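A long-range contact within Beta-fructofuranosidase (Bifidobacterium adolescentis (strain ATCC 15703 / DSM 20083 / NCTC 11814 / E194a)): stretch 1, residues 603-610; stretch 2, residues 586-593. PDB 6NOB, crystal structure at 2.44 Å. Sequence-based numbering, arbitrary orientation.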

# COMPACT_ATOMS: atom_id res chain seq x y z
N GLY A 603 13.51 1.44 8.23
CA GLY A 603 13.92 1.88 6.91
C GLY A 603 13.85 0.79 5.87
O GLY A 603 14.31 -0.33 6.11
N SER A 604 13.28 1.10 4.70
CA SER A 604 13.01 0.08 3.70
C SER A 604 12.97 0.71 2.31
O SER A 604 12.74 1.92 2.16
CB SER A 604 11.69 -0.64 4.00
OG SER A 604 10.61 0.27 4.03
N MET A 605 13.18 -0.13 1.30
CA MET A 605 13.17 0.30 -0.10
C MET A 605 13.29 -0.93 -0.99
O MET A 605 13.76 -1.99 -0.57
CB MET A 605 14.30 1.28 -0.41
CG MET A 605 15.68 0.64 -0.44
SD MET A 605 17.00 1.83 -0.72
CE MET A 605 16.85 2.84 0.75
N LEU A 606 12.86 -0.76 -2.24
CA LEU A 606 13.07 -1.79 -3.25
C LEU A 606 14.53 -1.85 -3.65
O LEU A 606 15.18 -0.82 -3.84
CB LEU A 606 12.21 -1.52 -4.48
CG LEU A 606 10.69 -1.44 -4.30
CD1 LEU A 606 10.02 -1.19 -5.64
CD2 LEU A 606 10.16 -2.70 -3.65
N PHE A 607 15.06 -3.07 -3.78
CA PHE A 607 16.42 -3.26 -4.27
C PHE A 607 16.52 -4.66 -4.84
O PHE A 607 16.53 -5.64 -4.08
CB PHE A 607 17.45 -3.04 -3.17
CG PHE A 607 18.87 -3.19 -3.64
CD1 PHE A 607 19.51 -4.41 -3.58
CD2 PHE A 607 19.55 -2.10 -4.15
CE1 PHE A 607 20.81 -4.55 -4.02
CE2 PHE A 607 20.85 -2.23 -4.60
CZ PHE A 607 21.48 -3.46 -4.53
N GLN A 608 16.63 -4.77 -6.16
CA GLN A 608 16.66 -6.06 -6.84
C GLN A 608 18.02 -6.72 -6.63
O GLN A 608 19.01 -6.37 -7.28
CB GLN A 608 16.36 -5.90 -8.32
CG GLN A 608 16.29 -7.21 -9.08
CD GLN A 608 15.19 -8.12 -8.56
OE1 GLN A 608 14.01 -7.80 -8.67
NE2 GLN A 608 15.58 -9.25 -7.99
N GLY A 609 18.08 -7.68 -5.71
CA GLY A 609 19.27 -8.49 -5.58
C GLY A 609 19.38 -9.51 -6.70
O GLY A 609 18.41 -9.82 -7.39
N ALA A 610 20.59 -10.02 -6.88
CA ALA A 610 20.82 -11.00 -7.93
C ALA A 610 20.01 -12.26 -7.68
O ALA A 610 19.71 -12.62 -6.53
CB ALA A 610 22.31 -11.35 -8.02
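Stretch 2 586-593: FFDRNVVE

The second strand of stretch 2, residues 591-593, pairs antiparallel with residues 603-606 of stretch 1, edge to edge in a β-sheet. Residues 603-606 form the end of a strand that begins earlier in the chain, and residues 591-593 open the strand that lies beside it; the two axes approach to 4.8 Å, with an angle of 177° between their N-to-C directions. Stretch 2 is itself folded back: strand 586-588 reverses through Arg589, which has positive phi (67°), and Asn590 before the chain enters strand 591-593. Within the turn, Asn590 N donates a hydrogen bond to Asp588 O (2.6 Å) and Asp588 N one to Val591 O (2.9 Å).

At the middle of the register Met605 pairs with Val592, a hydrogen-bonded pair in which Val592 N donates to Met605 O (3.1 Å) in nearly straight geometry and Met605 N donates to Val592 O (3.2 Å). The non-hydrogen-bonded pairs beside it, Ser604 with Glu593 and Leu606 with Val591, bring their CA atoms to 4.2 and 4.3 Å. Pairing of the backbones outlasts the regular strands. Phe607 N donates to Asn590 O (3.0 Å), and Phe607 O receives a CA-H...O contact from Asn590 CA (3.1 Å). Farther along, Gly609 N donates to Arg589 O (3.1 Å), so the loop of stretch 1 follows the turn of stretch 2. A water oxygen lies 3.1 Å from Arg589 O and 2.9 Å from Ala610 O, bridging the two stretches at this end.

The side chains of the paired strands alternate between the two faces of the sheet. Ser604, Leu606, Val591 and Glu593 share one face, where Leu606 CD2 packs against Val591 CG2 (3.9 Å) and Ser604 CB lies 3.7 Å from Glu593 CG. Met605 and Val592 occupy the other, with Met605 CG 4.2 Å from Val592 CG1.

Past the end of strand 603-606, Phe607 meets Phe587 of the first strand of stretch 2: Phe587 CE1 lies at the edge of the Phe607 ring, 4.3 Å from Phe607 CD1. The edge of the Phe587 ring faces the backbone of stretch 1, with CE1 3.7 Å from Phe607 O and CZ 4.0 Å from Gly609 N. Gly609 fits this tight place because it lacks a side chain: a CB here would point toward stretch 2 and come within about 3.0 Å of Phe587 CZ and 3.2 Å of Arg589 O. Asn590, the residue most covered by the opposing stretch, has its CB 3.2 Å from Gln608 OE1. The CA-to-CB bond of Gln608 points away from stretch 2, yet its side chain curls back, and NE2 donates to Gly609 O (2.9 Å).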

# COMPACT_ATOMS: atom_id res chain seq x y z
N PHE A 586 15.26 -7.64 7.23
CA PHE A 586 14.51 -8.56 6.38
C PHE A 586 14.84 -8.21 4.93
O PHE A 586 14.48 -7.12 4.46
CB PHE A 586 13.00 -8.45 6.60
CG PHE A 586 12.53 -8.88 7.97
CD1 PHE A 586 12.63 -8.03 9.06
CD2 PHE A 586 11.95 -10.12 8.15
CE1 PHE A 586 12.18 -8.42 10.31
CE2 PHE A 586 11.50 -10.52 9.40
CZ PHE A 586 11.62 -9.67 10.48
N PHE A 587 15.53 -9.10 4.23
CA PHE A 587 15.75 -8.95 2.80
C PHE A 587 15.07 -10.09 2.07
O PHE A 587 15.38 -11.26 2.31
CB PHE A 587 17.23 -8.91 2.44
CG PHE A 587 17.47 -8.66 0.98
CD1 PHE A 587 17.32 -7.38 0.46
CD2 PHE A 587 17.81 -9.69 0.13
CE1 PHE A 587 17.52 -7.14 -0.89
CE2 PHE A 587 18.01 -9.46 -1.22
CZ PHE A 587 17.86 -8.18 -1.73
N ASP A 588 14.16 -9.75 1.15
CA ASP A 588 13.29 -10.71 0.48
C ASP A 588 13.46 -10.56 -1.04
O ASP A 588 12.60 -10.02 -1.72
CB ASP A 588 11.84 -10.52 0.92
CG ASP A 588 10.90 -11.56 0.33
OD1 ASP A 588 11.38 -12.63 -0.11
OD2 ASP A 588 9.68 -11.30 0.30
N ARG A 589 14.61 -11.04 -1.54
CA ARG A 589 14.91 -11.12 -2.97
C ARG A 589 15.05 -9.76 -3.64
O ARG A 589 16.09 -9.48 -4.25
CB ARG A 589 13.85 -11.96 -3.69
CG ARG A 589 13.94 -13.45 -3.37
CD ARG A 589 12.61 -14.15 -3.58
NE ARG A 589 12.21 -14.17 -4.99
CZ ARG A 589 12.58 -15.10 -5.86
NH1 ARG A 589 13.36 -16.10 -5.47
NH2 ARG A 589 12.17 -15.04 -7.12
N ASN A 590 14.03 -8.90 -3.55
CA ASN A 590 14.10 -7.61 -4.23
C ASN A 590 13.59 -6.46 -3.37
O ASN A 590 13.17 -5.43 -3.92
CB ASN A 590 13.33 -7.64 -5.56
CG ASN A 590 11.84 -7.89 -5.37
OD1 ASN A 590 11.36 -8.10 -4.25
ND2 ASN A 590 11.10 -7.87 -6.47
N VAL A 591 13.61 -6.60 -2.05
CA VAL A 591 13.16 -5.53 -1.15
C VAL A 591 13.80 -5.77 0.21
O VAL A 591 13.95 -6.91 0.66
CB VAL A 591 11.61 -5.48 -1.07
CG1 VAL A 591 11.05 -6.81 -0.57
CG2 VAL A 591 11.14 -4.32 -0.20
N VAL A 592 14.19 -4.67 0.86
CA VAL A 592 14.79 -4.71 2.18
C VAL A 592 13.90 -3.94 3.14
O VAL A 592 13.25 -2.96 2.76
CB VAL A 592 16.23 -4.15 2.19
CG1 VAL A 592 16.23 -2.63 2.07
CG2 VAL A 592 16.98 -4.58 3.44
N GLU A 593 13.84 -4.40 4.38
CA GLU A 593 13.17 -3.69 5.46
C GLU A 593 14.03 -3.83 6.71
O GLU A 593 14.32 -4.95 7.14
CB GLU A 593 11.75 -4.22 5.71
CG GLU A 593 10.85 -4.19 4.48
CD GLU A 593 9.40 -4.45 4.80
OE1 GLU A 593 8.78 -3.62 5.49
OE2 GLU A 593 8.87 -5.49 4.35
O HOH W 1 17.03 -12.13 -5.54